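Local coordinates for glutamate ABC superfamily ATP binding cassette transporter, binding protein (Enterococcus faecium DO, PDB 5EYF) that probably captures glutamate outside the cell as the solute-binding component of an ABC importer, holding the amino acid between two alpha/beta lobes, at residues Gly40-Ile45 / Ala81-Met86; Gln95-Asp100 / Ile204-Glu209; Val101-Gly106 / Glu198-Ala203. One frame throughout, in Å; residues are numbered along the deposited sequence.

Contact 1: residues Gly40-Ile45 / Ala81-Met86; sequences GFDVDI and AIIATM. With GLU (glutamic acid), chain E.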
ATOM      1  N   GLY B  40      -9.827  10.507 -16.407  1.00 21.89           N
ATOM      2  CA  GLY B  40      -9.060  10.227 -15.201  1.00 19.85           C
ATOM      3  C   GLY B  40      -8.329   8.904 -15.287  1.00 17.97           C
ATOM      4  O   GLY B  40      -8.475   8.139 -16.223  1.00 18.85           O
ATOM      5  N   PHE B  41      -7.508   8.660 -14.267  1.00 16.76           N
ATOM      6  CA  PHE B  41      -6.755   7.415 -14.173  1.00 16.90           C
ATOM      7  C   PHE B  41      -7.676   6.200 -14.170  1.00 16.09           C
ATOM      8  O   PHE B  41      -7.394   5.201 -14.838  1.00 15.67           O
ATOM      9  CB  PHE B  41      -5.894   7.458 -12.900  1.00 16.91           C
ATOM     10  CG  PHE B  41      -5.093   6.219 -12.624  1.00 14.82           C
ATOM     11  CD1 PHE B  41      -3.914   5.976 -13.326  1.00 15.88           C
ATOM     12  CD2 PHE B  41      -5.473   5.330 -11.620  1.00 15.15           C
ATOM     13  CE1 PHE B  41      -3.152   4.852 -13.068  1.00 14.78           C
ATOM     14  CE2 PHE B  41      -4.706   4.215 -11.338  1.00 14.59           C
ATOM     15  CZ  PHE B  41      -3.543   3.967 -12.057  1.00 14.02           C
ATOM     16  N   ASP B  42      -8.729   6.217 -13.338  1.00 16.15           N
ATOM     17  CA  ASP B  42      -9.645   5.073 -13.306  1.00 15.76           C
ATOM     18  C   ASP B  42     -10.280   4.848 -14.676  1.00 16.11           C
ATOM     19  O   ASP B  42     -10.423   3.703 -15.120  1.00 16.38           O
ATOM     20  CB  ASP B  42     -10.779   5.283 -12.289  1.00 16.20           C
ATOM     21  CG  ASP B  42     -10.365   5.076 -10.847  1.00 15.88           C
ATOM     22  OD1 ASP B  42      -9.324   4.422 -10.568  1.00 16.88           O
ATOM     23  OD2 ASP B  42     -11.149   5.575  -9.981  1.00 16.84           O
ATOM     24  N   VAL B  43     -10.702   5.937 -15.338  1.00 17.43           N
ATOM     25  CA  VAL B  43     -11.269   5.847 -16.685  1.00 18.33           C
ATOM     26  C   VAL B  43     -10.261   5.230 -17.655  1.00 17.53           C
ATOM     27  O   VAL B  43     -10.608   4.362 -18.474  1.00 17.85           O
ATOM     28  CB  VAL B  43     -11.729   7.238 -17.155  1.00 18.87           C
ATOM     29  CG1 VAL B  43     -12.123   7.209 -18.645  1.00 18.78           C
ATOM     30  CG2 VAL B  43     -12.895   7.709 -16.309  1.00 21.57           C
ATOM     31  N   ASP B  44      -9.005   5.677 -17.598  1.00 17.80           N
ATOM     32  CA  ASP B  44      -8.017   5.158 -18.554  1.00 17.60           C
ATOM     33  C   ASP B  44      -7.674   3.696 -18.294  1.00 16.75           C
ATOM     34  O   ASP B  44      -7.450   2.917 -19.236  1.00 17.49           O
ATOM     35  CB  ASP B  44      -6.750   6.013 -18.529  1.00 17.77           C
ATOM     36  CG  ASP B  44      -6.922   7.331 -19.287  1.00 18.51           C
ATOM     37  OD1 ASP B  44      -8.000   7.556 -19.899  1.00 20.49           O
ATOM     38  OD2 ASP B  44      -5.975   8.140 -19.277  1.00 20.66           O
ATOM     39  N   ILE B  45      -7.571   3.317 -17.024  1.00 15.17           N
ATOM     40  CA  ILE B  45      -7.380   1.907 -16.692  1.00 16.08           C
ATOM     41  C   ILE B  45      -8.549   1.075 -17.224  1.00 15.01           C
ATOM     42  O   ILE B  45      -8.356  -0.013 -17.786  1.00 15.95           O
ATOM     43  CB  ILE B  45      -7.185   1.740 -15.166  1.00 14.53           C
ATOM     44  CG1 ILE B  45      -5.835   2.378 -14.678  1.00 15.25           C
ATOM     45  CG2 ILE B  45      -7.229   0.291 -14.762  1.00 15.38           C
ATOM     46  CD1 ILE B  45      -4.590   1.595 -15.101  1.00 14.84           C
ATOM     47  N   ALA B  81     -18.563  -3.551 -13.434  1.00 18.82           N
ATOM     48  CA  ALA B  81     -17.429  -3.426 -12.526  1.00 17.85           C
ATOM     49  C   ALA B  81     -17.408  -2.006 -11.993  1.00 18.39           C
ATOM     50  O   ALA B  81     -17.841  -1.069 -12.686  1.00 19.59           O
ATOM     51  CB  ALA B  81     -16.101  -3.753 -13.252  1.00 18.79           C
ATOM     52  N   ILE B  82     -16.899  -1.857 -10.759  1.00 18.25           N
ATOM     53  CA  ILE B  82     -16.638  -0.554 -10.153  1.00 16.87           C
ATOM     54  C   ILE B  82     -15.156  -0.260 -10.257  1.00 16.47           C
ATOM     55  O   ILE B  82     -14.328  -1.031  -9.750  1.00 17.56           O
ATOM     56  CB  ILE B  82     -17.036  -0.498  -8.674  1.00 17.51           C
ATOM     57  CG1 ILE B  82     -18.503  -0.841  -8.440  1.00 17.60           C
ATOM     58  CG2 ILE B  82     -16.714   0.885  -8.125  1.00 17.34           C
ATOM     59  CD1 ILE B  82     -18.777  -1.129  -6.931  1.00 18.31           C
ATOM     60  N   ILE B  83     -14.797   0.840 -10.908  1.00 16.79           N
ATOM     61  CA  ILE B  83     -13.432   1.351 -10.806  1.00 15.41           C
ATOM     62  C   ILE B  83     -13.571   2.820 -10.413  1.00 16.81           C
ATOM     63  O   ILE B  83     -13.807   3.699 -11.248  1.00 16.86           O
ATOM     64  CB  ILE B  83     -12.586   1.117 -12.078  1.00 15.46           C
ATOM     65  CG1 ILE B  83     -11.117   1.437 -11.785  1.00 15.53           C
ATOM     66  CG2 ILE B  83     -13.099   1.823 -13.343  1.00 15.90           C
ATOM     67  CD1 ILE B  83     -10.209   0.996 -12.943  1.00 17.46           C
ATOM     68  N   ALA B  84     -13.463   3.090  -9.118  1.00 16.13           N
ATOM     69  CA  ALA B  84     -13.935   4.365  -8.582  1.00 16.79           C
ATOM     70  C   ALA B  84     -13.289   4.583  -7.223  1.00 17.28           C
ATOM     71  O   ALA B  84     -13.974   4.532  -6.202  1.00 19.35           O
ATOM     72  CB  ALA B  84     -15.481   4.396  -8.461  1.00 17.10           C
ATOM     73  N   THR B  85     -11.965   4.765  -7.212  1.00 17.08           N
ATOM     74  CA  THR B  85     -11.157   5.022  -5.999  1.00 16.07           C
ATOM     75  C   THR B  85     -11.608   4.162  -4.819  1.00 16.83           C
ATOM     76  O   THR B  85     -11.776   4.642  -3.697  1.00 17.57           O
ATOM     77  CB  THR B  85     -11.171   6.518  -5.613  1.00 17.40           C
ATOM     78  OG1 THR B  85     -12.512   6.963  -5.284  1.00 18.14           O
ATOM     79  CG2 THR B  85     -10.644   7.360  -6.766  1.00 17.08           C
HETATM   80  N   MSE B  86     -11.782   2.870  -5.070  1.00 15.79           N
HETATM   81  CA  MSE B  86     -12.413   1.992  -4.078  1.00 15.84           C
HETATM   82  C   MSE B  86     -11.434   1.103  -3.338  1.00 16.45           C
HETATM   83  O   MSE B  86     -10.818   0.227  -3.936  1.00 15.91           O
HETATM   84  CB  MSE B  86     -13.445   1.102  -4.750  1.00 16.84           C
HETATM   85  CG  MSE B  86     -14.330   0.375  -3.727  1.00 18.59           C
HETATM   86 SE   MSE B  86     -15.760  -0.485  -4.734  0.76 23.72          SE
HETATM   87  CE  MSE B  86     -16.628  -1.420  -3.283  1.00 21.96           C
TER
HETATM   88  N   GLU E 301     -10.787   4.931  -1.126  1.00 19.56           N
HETATM   89  CA  GLU E 301     -11.708   5.239  -0.020  1.00 20.28           C
HETATM   90  C   GLU E 301     -12.892   4.282  -0.033  1.00 21.40           C
HETATM   91  O   GLU E 301     -13.004   3.415  -0.910  1.00 19.80           O
HETATM   92  CB  GLU E 301     -12.197   6.701  -0.074  1.00 21.92           C
HETATM   93  CG  GLU E 301     -12.656   7.177  -1.452  1.00 22.94           C
HETATM   94  CD  GLU E 301     -14.000   6.612  -1.902  1.00 24.08           C
HETATM   95  OE1 GLU E 301     -14.189   6.497  -3.117  1.00 23.07           O
HETATM   96  OE2 GLU E 301     -14.901   6.362  -1.068  1.00 25.23           O
HETATM   97  OXT GLU E 301     -13.764   4.339   0.856  1.00 25.38           O
HETATM   98  O   HOH W   1     -13.570   6.584 -11.027  1.00 17.14           O
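Asp42 and Ile83 run antiparallel past one another, the acid reaching toward Thr85 while the isoleucine reaches back to the start of helix 41-54. Ile83 has CG1 anti to its backbone N (chi1 -169°), which brings CG1 against the carboxylate of Asp42 and carries CD1 to the helix. There CD1 lies 3.5 Å from Asp42 O and 3.6 Å from Ile45 CG2, the two isoleucine side chains crossing at about a right angle. Past this apolar patch, Asp42 OD2 accepts the backbone N-H of Thr85 at 3.0 Å (148° at the hydrogen), on the syn side and somewhat out of the carboxylate plane. A water also donates to Asp42 OD2, at 2.8 Å, and to Ile83 O, keeping these two acceptors linked. Asp42 OD1 is engaged by Tyr102 OH. Thr85, in a left-handed backbone conformation, faces the bound glutamate with two groups: its O accepts the ligand N at 2.8 Å, and its OG1 donates to ligand OE1, also at 2.8 Å. The chemistry makes Asp42 a second-shell residue: its buried carboxylate, near a helix N-terminus that may favour its negative charge, fixes the backbone of a residue that holds glutamate by its amino group and its side-chain carboxylate.

Contact 2: residues Gln95-Asp100 / Ile204-Glu209; sequences QVDFSD and INKGQE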
ATOM      1  N   GLN B  95     -19.334  -8.341   0.140  0.61 26.35           N
ATOM      2  CA  GLN B  95     -20.302  -7.802  -0.808  0.61 27.50           C
ATOM      3  C   GLN B  95     -19.885  -7.995  -2.259  0.61 27.07           C
ATOM      4  O   GLN B  95     -20.747  -8.200  -3.127  0.61 27.71           O
ATOM      5  CB  GLN B  95     -20.511  -6.298  -0.545  0.61 29.36           C
ATOM      6  CG  GLN B  95     -21.046  -5.928   0.863  0.61 32.71           C
ATOM      7  CD  GLN B  95     -21.063  -4.417   1.128  0.61 35.37           C
ATOM      8  OE1 GLN B  95     -22.047  -3.727   0.832  0.61 37.63           O
ATOM      9  NE2 GLN B  95     -19.971  -3.902   1.692  0.61 36.54           N
ATOM     10  N   VAL B  96     -18.581  -7.919  -2.544  1.00 24.87           N
ATOM     11  CA  VAL B  96     -18.058  -7.933  -3.904  1.00 22.84           C
ATOM     12  C   VAL B  96     -16.774  -8.755  -3.931  1.00 21.95           C
ATOM     13  O   VAL B  96     -16.178  -9.064  -2.898  1.00 23.32           O
ATOM     14  CB  VAL B  96     -17.781  -6.500  -4.424  1.00 22.38           C
ATOM     15  CG1 VAL B  96     -19.016  -5.591  -4.281  1.00 23.89           C
ATOM     16  CG2 VAL B  96     -16.576  -5.884  -3.704  1.00 22.66           C
ATOM     17  N   ASP B  97     -16.371  -9.145  -5.129  1.00 21.28           N
ATOM     18  CA  ASP B  97     -15.020  -9.622  -5.352  1.00 21.32           C
ATOM     19  C   ASP B  97     -14.187  -8.446  -5.834  1.00 19.74           C
ATOM     20  O   ASP B  97     -14.711  -7.492  -6.420  1.00 21.73           O
ATOM     21  CB  ASP B  97     -14.986 -10.745  -6.388  1.00 23.35           C
ATOM     22  CG  ASP B  97     -15.491 -12.071  -5.851  1.00 24.73           C
ATOM     23  OD1 ASP B  97     -15.577 -12.241  -4.605  1.00 25.78           O
ATOM     24  OD2 ASP B  97     -15.782 -12.964  -6.702  1.00 24.54           O
ATOM     25  N   PHE B  98     -12.882  -8.511  -5.595  1.00 18.21           N
ATOM     26  CA  PHE B  98     -11.985  -7.456  -6.042  1.00 16.39           C
ATOM     27  C   PHE B  98     -10.890  -8.007  -6.942  1.00 15.26           C
ATOM     28  O   PHE B  98     -10.342  -9.091  -6.682  1.00 18.25           O
ATOM     29  CB  PHE B  98     -11.288  -6.770  -4.858  1.00 15.93           C
ATOM     30  CG  PHE B  98     -12.149  -5.772  -4.110  1.00 17.22           C
ATOM     31  CD1 PHE B  98     -12.367  -4.516  -4.630  1.00 18.01           C
ATOM     32  CD2 PHE B  98     -12.641  -6.071  -2.837  1.00 18.23           C
ATOM     33  CE1 PHE B  98     -13.110  -3.569  -3.942  1.00 18.75           C
ATOM     34  CE2 PHE B  98     -13.382  -5.126  -2.122  1.00 19.85           C
ATOM     35  CZ  PHE B  98     -13.612  -3.869  -2.672  1.00 18.74           C
ATOM     36  N   SER B  99     -10.527  -7.219  -7.955  1.00 14.55           N
ATOM     37  CA  SER B  99      -9.303  -7.470  -8.713  1.00 14.08           C
ATOM     38  C   SER B  99      -8.063  -7.281  -7.830  1.00 14.93           C
ATOM     39  O   SER B  99      -8.116  -6.796  -6.683  1.00 14.73           O
ATOM     40  CB  SER B  99      -9.171  -6.506  -9.887  1.00 15.13           C
ATOM     41  OG  SER B  99      -8.871  -5.178  -9.428  1.00 14.72           O
ATOM     42  N   ASP B 100      -6.928  -7.614  -8.427  1.00 15.11           N
ATOM     43  CA  ASP B 100      -5.640  -7.168  -7.902  1.00 12.95           C
ATOM     44  C   ASP B 100      -5.621  -5.648  -7.713  1.00 12.27           C
ATOM     45  O   ASP B 100      -6.299  -4.887  -8.430  1.00 13.57           O
ATOM     46  CB  ASP B 100      -4.517  -7.577  -8.867  1.00 16.40           C
ATOM     47  CG  ASP B 100      -4.348  -9.078  -8.965  1.00 21.91           C
ATOM     48  OD1 ASP B 100      -4.666  -9.797  -8.004  1.00 27.40           O
ATOM     49  OD2 ASP B 100      -3.829  -9.537  -9.993  1.00 25.35           O
ATOM     50  N   ILE B 204     -16.173  -6.351  -8.572  1.00 18.00           N
ATOM     51  CA  ILE B 204     -17.001  -7.141  -9.470  1.00 18.27           C
ATOM     52  C   ILE B 204     -18.017  -7.905  -8.621  1.00 19.58           C
ATOM     53  O   ILE B 204     -17.717  -8.319  -7.493  1.00 20.09           O
ATOM     54  CB  ILE B 204     -16.112  -8.064 -10.333  1.00 19.33           C
ATOM     55  CG1 ILE B 204     -15.193  -7.195 -11.224  1.00 21.65           C
ATOM     56  CG2 ILE B 204     -16.925  -9.100 -11.134  1.00 19.44           C
ATOM     57  CD1 ILE B 204     -14.171  -7.950 -12.016  1.00 24.48           C
ATOM     58  N   ASN B 205     -19.250  -8.025  -9.110  1.00 21.76           N
ATOM     59  CA  ASN B 205     -20.245  -8.716  -8.296  1.00 24.31           C
ATOM     60  C   ASN B 205     -19.821 -10.163  -8.056  1.00 24.53           C
ATOM     61  O   ASN B 205     -19.073 -10.757  -8.843  1.00 25.03           O
ATOM     62  CB  ASN B 205     -21.618  -8.688  -8.981  1.00 25.55           C
ATOM     63  CG  ASN B 205     -22.757  -8.984  -8.034  1.00 29.31           C
ATOM     64  OD1 ASN B 205     -22.596  -8.913  -6.811  1.00 31.66           O
ATOM     65  ND2 ASN B 205     -23.910  -9.326  -8.584  1.00 31.72           N
ATOM     66  N   LYS B 206     -20.308 -10.727  -6.957  1.00 25.53           N
ATOM     67  CA  LYS B 206     -20.172 -12.152  -6.719  1.00 25.54           C
ATOM     68  C   LYS B 206     -20.799 -12.945  -7.864  1.00 26.73           C
ATOM     69  O   LYS B 206     -21.794 -12.530  -8.473  1.00 29.30           O
ATOM     70  CB  LYS B 206     -20.841 -12.525  -5.391  1.00 26.87           C
ATOM     71  CG  LYS B 206     -20.325 -11.750  -4.197  1.00 27.48           C
ATOM     72  CD  LYS B 206     -18.944 -12.237  -3.784  1.00 28.20           C
ATOM     73  CE  LYS B 206     -18.464 -11.599  -2.464  1.00 28.81           C
ATOM     74  NZ  LYS B 206     -17.054 -11.964  -2.190  1.00 30.10           N
ATOM     75  N   GLY B 207     -20.202 -14.099  -8.159  1.00 27.03           N
ATOM     76  CA  GLY B 207     -20.733 -14.983  -9.175  1.00 25.65           C
ATOM     77  C   GLY B 207     -20.336 -14.599 -10.579  1.00 26.39           C
ATOM     78  O   GLY B 207     -20.971 -15.044 -11.545  1.00 28.37           O
ATOM     79  N   GLN B 208     -19.312 -13.761 -10.716  1.00 24.69           N
ATOM     80  CA  GLN B 208     -18.792 -13.314 -12.004  1.00 24.43           C
ATOM     81  C   GLN B 208     -17.320 -13.692 -12.124  1.00 25.36           C
ATOM     82  O   GLN B 208     -16.478 -12.897 -12.562  1.00 25.00           O
ATOM     83  CB  GLN B 208     -18.973 -11.808 -12.183  1.00 24.53           C
ATOM     84  CG  GLN B 208     -20.426 -11.334 -12.232  1.00 25.04           C
ATOM     85  CD  GLN B 208     -21.159 -11.807 -13.479  1.00 26.24           C
ATOM     86  OE1 GLN B 208     -20.542 -12.174 -14.471  1.00 25.57           O
ATOM     87  NE2 GLN B 208     -22.486 -11.807 -13.424  1.00 28.38           N
ATOM     88  N   GLU B 209     -16.993 -14.920 -11.715  1.00 26.66           N
ATOM     89  CA  GLU B 209     -15.589 -15.292 -11.580  1.00 25.67           C
ATOM     90  C   GLU B 209     -14.855 -15.299 -12.915  1.00 25.27           C
ATOM     91  O   GLU B 209     -13.654 -14.998 -12.957  1.00 25.37           O
ATOM     92  CB  GLU B 209     -15.484 -16.655 -10.900  1.00 28.48           C
ATOM     93  CG  GLU B 209     -15.957 -16.644  -9.454  1.00 31.07           C
ATOM     94  CD  GLU B 209     -17.421 -16.925  -9.263  1.00 32.11           C
ATOM     95  OE1 GLU B 209     -18.174 -17.027 -10.254  1.00 31.97           O
ATOM     96  OE2 GLU B 209     -17.827 -17.062  -8.087  1.00 33.02           O
TER
HETATM   97  O   HOH W   2     -17.137 -12.578  -9.115  1.00 22.60           O
HETATM   98  O   HOH W   3     -17.891 -14.895  -6.479  1.00 27.40           O
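The carboxylate of Asp97 takes Lys206 NZ at OD1, on the anti side and 30° out of its plane, in a 2.8 Å salt bridge. A second flat group, the carbonyl of Val96, has the same ammonium above its plane, with NZ 3.1 Å from Val96 O. Within the strand, Val96 CG2 covers one face of the Phe98 ring, offset toward the rim. Lys206 gets to its acceptors by bending at chi2 (-74°) and crosses Asp97 at about a right angle; Lys93 O is a further acceptor for NZ. Beneath the side chains, Asp97 and Ile204 form an antiparallel hydrogen-bonded pair, with both N-to-O distances, Asp97 N to Ile204 O and Ile204 N to Asp97 O, at 2.8 Å. The other carboxylate oxygen, Asp97 OD2, receives two waters. One also serves Asn205 O and Gln208 N, the other Gly207 N and Glu209 OE2, so both reach the type II turn from Asn205 to Gln208 that leads into helix 209-225. Asp97 OD2 and Glu209 OE2 stand 4.8 Å apart, and the water donating to both probably eases their repulsion. One carboxylate thus ties strand 96-98 to the turn, directly through Lys206 and through two waters.

Contact 3: residues Val101-Gly106 / Glu198-Ala203; sequences VYFDAG and EPYGIA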
ATOM      1  N   VAL B 101      -4.808  -5.214  -6.753  1.00 12.45           N
ATOM      2  CA  VAL B 101      -4.644  -3.790  -6.451  1.00 11.73           C
ATOM      3  C   VAL B 101      -4.059  -3.074  -7.659  1.00 12.04           C
ATOM      4  O   VAL B 101      -3.102  -3.545  -8.279  1.00 13.91           O
ATOM      5  CB  VAL B 101      -3.745  -3.625  -5.220  1.00 12.23           C
ATOM      6  CG1 VAL B 101      -3.341  -2.139  -4.958  1.00 14.53           C
ATOM      7  CG2 VAL B 101      -4.444  -4.189  -3.974  1.00 14.48           C
ATOM      8  N   TYR B 102      -4.635  -1.923  -8.014  1.00 12.03           N
ATOM      9  CA  TYR B 102      -4.076  -1.155  -9.128  1.00 11.98           C
ATOM     10  C   TYR B 102      -3.613   0.262  -8.743  1.00 13.05           C
ATOM     11  O   TYR B 102      -3.069   0.977  -9.604  1.00 13.87           O
ATOM     12  CB  TYR B 102      -5.088  -1.098 -10.318  1.00 11.94           C
ATOM     13  CG  TYR B 102      -6.277  -0.213 -10.031  1.00 11.67           C
ATOM     14  CD1 TYR B 102      -6.289   1.115 -10.470  1.00 12.74           C
ATOM     15  CD2 TYR B 102      -7.367  -0.674  -9.266  1.00 11.81           C
ATOM     16  CE1 TYR B 102      -7.337   1.956 -10.169  1.00 13.14           C
ATOM     17  CE2 TYR B 102      -8.438   0.178  -8.965  1.00 13.20           C
ATOM     18  CZ  TYR B 102      -8.393   1.486  -9.389  1.00 13.38           C
ATOM     19  OH  TYR B 102      -9.414   2.355  -9.040  1.00 14.09           O
ATOM     20  N   PHE B 103      -3.807   0.697  -7.489  1.00 11.97           N
ATOM     21  CA  PHE B 103      -3.322   1.989  -7.017  1.00 12.14           C
ATOM     22  C   PHE B 103      -3.165   1.892  -5.501  1.00 12.41           C
ATOM     23  O   PHE B 103      -4.016   1.312  -4.832  1.00 13.86           O
ATOM     24  CB  PHE B 103      -4.298   3.137  -7.378  1.00 13.17           C
ATOM     25  CG  PHE B 103      -3.734   4.521  -7.126  1.00 13.24           C
ATOM     26  CD1 PHE B 103      -3.034   5.196  -8.116  1.00 13.72           C
ATOM     27  CD2 PHE B 103      -3.871   5.134  -5.874  1.00 13.04           C
ATOM     28  CE1 PHE B 103      -2.483   6.455  -7.883  1.00 13.84           C
ATOM     29  CE2 PHE B 103      -3.346   6.410  -5.644  1.00 14.54           C
ATOM     30  CZ  PHE B 103      -2.642   7.069  -6.644  1.00 13.90           C
ATOM     31  N   ASP B 104      -2.118   2.518  -4.969  0.77 12.05           N
ATOM     32  CA  ASP B 104      -1.782   2.443  -3.552  0.77 13.21           C
ATOM     33  C   ASP B 104      -1.945   3.818  -2.887  0.77 13.29           C
ATOM     34  O   ASP B 104      -1.004   4.603  -2.834  0.77 13.72           O
ATOM     35  CB  ASP B 104      -0.337   1.922  -3.461  0.77 14.17           C
ATOM     36  CG  ASP B 104       0.014   1.365  -2.117  0.77 15.64           C
ATOM     37  OD1 ASP B 104      -0.872   1.338  -1.249  0.77 16.35           O
ATOM     38  OD2 ASP B 104       1.188   0.918  -1.956  0.77 16.30           O
ATOM     39  N   ALA B 105      -3.149   4.111  -2.395  1.00 13.67           N
ATOM     40  CA  ALA B 105      -3.425   5.396  -1.756  1.00 14.01           C
ATOM     41  C   ALA B 105      -3.290   5.279  -0.236  1.00 14.37           C
ATOM     42  O   ALA B 105      -2.936   4.231   0.309  1.00 14.51           O
ATOM     43  CB  ALA B 105      -4.813   5.921  -2.173  1.00 15.50           C
ATOM     44  N   GLY B 106      -3.592   6.369   0.463  1.00 14.83           N
ATOM     45  CA  GLY B 106      -3.647   6.342   1.918  1.00 15.20           C
ATOM     46  C   GLY B 106      -4.370   7.567   2.404  1.00 15.59           C
ATOM     47  O   GLY B 106      -4.285   8.620   1.782  1.00 16.30           O
ATOM     48  N   GLU B 198      -4.741   2.587   1.631  1.00 14.67           N
ATOM     49  CA  GLU B 198      -5.987   2.502   0.861  1.00 15.09           C
ATOM     50  C   GLU B 198      -5.655   1.902  -0.492  1.00 14.51           C
ATOM     51  O   GLU B 198      -5.541   2.626  -1.484  1.00 15.53           O
ATOM     52  CB  GLU B 198      -6.643   3.878   0.691  1.00 14.54           C
ATOM     53  CG  GLU B 198      -6.957   4.621   2.002  1.00 15.82           C
ATOM     54  CD  GLU B 198      -8.086   4.027   2.815  1.00 18.05           C
ATOM     55  OE1 GLU B 198      -9.036   3.459   2.265  1.00 18.90           O
ATOM     56  OE2 GLU B 198      -8.051   4.142   4.055  1.00 19.03           O
ATOM     57  N   PRO B 199      -5.472   0.584  -0.563  1.00 12.84           N
ATOM     58  CA  PRO B 199      -5.215  -0.056  -1.872  1.00 12.40           C
ATOM     59  C   PRO B 199      -6.494  -0.128  -2.695  1.00 12.36           C
ATOM     60  O   PRO B 199      -7.501  -0.682  -2.241  1.00 14.99           O
ATOM     61  CB  PRO B 199      -4.719  -1.456  -1.496  1.00 13.59           C
ATOM     62  CG  PRO B 199      -5.331  -1.694  -0.132  1.00 15.59           C
ATOM     63  CD  PRO B 199      -5.410  -0.374   0.559  1.00 14.28           C
ATOM     64  N   TYR B 200      -6.474   0.437  -3.900  1.00 12.42           N
ATOM     65  CA  TYR B 200      -7.675   0.409  -4.727  1.00 11.69           C
ATOM     66  C   TYR B 200      -7.764  -0.889  -5.518  1.00 12.20           C
ATOM     67  O   TYR B 200      -6.769  -1.360  -6.087  1.00 12.86           O
ATOM     68  CB  TYR B 200      -7.669   1.552  -5.735  1.00 13.85           C
ATOM     69  CG  TYR B 200      -7.706   2.951  -5.189  1.00 13.60           C
ATOM     70  CD1 TYR B 200      -7.978   3.209  -3.843  1.00 15.89           C
ATOM     71  CD2 TYR B 200      -7.524   4.029  -6.048  1.00 14.50           C
ATOM     72  CE1 TYR B 200      -8.023   4.514  -3.378  1.00 17.03           C
ATOM     73  CE2 TYR B 200      -7.574   5.325  -5.600  1.00 15.62           C
ATOM     74  CZ  TYR B 200      -7.818   5.566  -4.263  1.00 16.00           C
ATOM     75  OH  TYR B 200      -7.880   6.890  -3.834  1.00 18.13           O
ATOM     76  N   GLY B 201      -8.979  -1.434  -5.584  1.00 13.07           N
ATOM     77  CA  GLY B 201      -9.266  -2.570  -6.434  1.00 13.46           C
ATOM     78  C   GLY B 201     -10.475  -2.290  -7.304  1.00 13.89           C
ATOM     79  O   GLY B 201     -11.237  -1.345  -7.071  1.00 14.82           O
ATOM     80  N   ILE B 202     -10.616  -3.107  -8.347  1.00 13.72           N
ATOM     81  CA  ILE B 202     -11.812  -3.091  -9.188  1.00 13.77           C
ATOM     82  C   ILE B 202     -12.813  -4.058  -8.588  1.00 14.70           C
ATOM     83  O   ILE B 202     -12.507  -5.236  -8.404  1.00 15.11           O
ATOM     84  CB  ILE B 202     -11.471  -3.472 -10.636  1.00 13.60           C
ATOM     85  CG1 ILE B 202     -10.524  -2.423 -11.212  1.00 15.13           C
ATOM     86  CG2 ILE B 202     -12.764  -3.650 -11.514  1.00 14.37           C
ATOM     87  CD1 ILE B 202      -9.846  -2.903 -12.538  1.00 15.16           C
ATOM     88  N   ALA B 203     -14.029  -3.575  -8.290  1.00 15.71           N
ATOM     89  CA  ALA B 203     -15.019  -4.434  -7.677  1.00 16.89           C
ATOM     90  C   ALA B 203     -15.916  -5.057  -8.735  1.00 17.27           C
ATOM     91  O   ALA B 203     -16.386  -4.374  -9.648  1.00 18.96           O
ATOM     92  CB  ALA B 203     -15.854  -3.652  -6.668  1.00 18.12           C
TER
HETATM   93  O   HOH W   4     -11.628   1.384  -7.627  1.00 14.82           O
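Tyr200 O is gripped twice: Tyr102 N donates to it at 2.9 Å, almost in line with the carbonyl, and Val101 CA makes a C-H...O contact with it at 3.2 Å. Tyr200 N in turn donates to Phe103 O at 2.8 Å, an almost straight bond. Farther along, Ala105 and Glu198 form a hydrogen-bonded antiparallel pair, each N-H approaching the other's oxygen from above the carbonyl plane. Asp104 and Pro199 form the non-hydrogen-bonded pair between; at the other end Val101 CG2 packs on Pro199 CB at 3.7 Å.

Tyr200 buries more area than any other residue here. Its ring lies alongside that of Phe103, pointing the same way, with planes at 25° but slid so far that they barely overlap; Phe103 CB touches Tyr200 CD2 at 3.6 Å. Ala105 CB meets the hydroxyl end, 3.6 Å from Tyr200 OH. Tyr102 has CG between N and the carbonyl carbon (chi1 71°), which turns its ring toward Tyr200 CB and Gly201. Its CE2 then meets Tyr200 CB at 3.6 Å and, at the ring edge, Gly201 C. Tyr102 OH, whose main partner is Asp42, also takes a water that donates to Gly201 O.

Tyr200 and Glu198 both touch the bound glutamate, and their polar ends have second partners: Tyr200 OH bonds to the ligand-binding Asp174, while Glu198 bonds to Thr87, another ligand residue, and Thr196. The strand pairing therefore sets two pocket side chains, with apolar and aromatic contacts holding the Tyr200 ring at the glutamate.

Overall arrangement
Along the chain contact 1 closes first; contact 3 is then nested inside the loop closed by contact 2. Contacts 2 and 3 share strand 198-205, which pairs antiparallel with strand 96-98 and with strand 103-112, the next strand in sequence; their centres lie about 14 Å apart. Contact 1 sits about 10 Å from contact 3, centre to centre, and about 15 Å from contact 2. Backbone bonds of 2.8 Å join contacts 1 and 3 (Ile82 N to Ala203 O) and contacts 2 and 3 (Ser99 N to Ile202 O). Contacts 1 and 3 border the glutamate, whereas contact 2 lies toward the periphery. The paired strands of contact 3 are consistent with the two-strand interlobe hinge of type II solute-binding proteins.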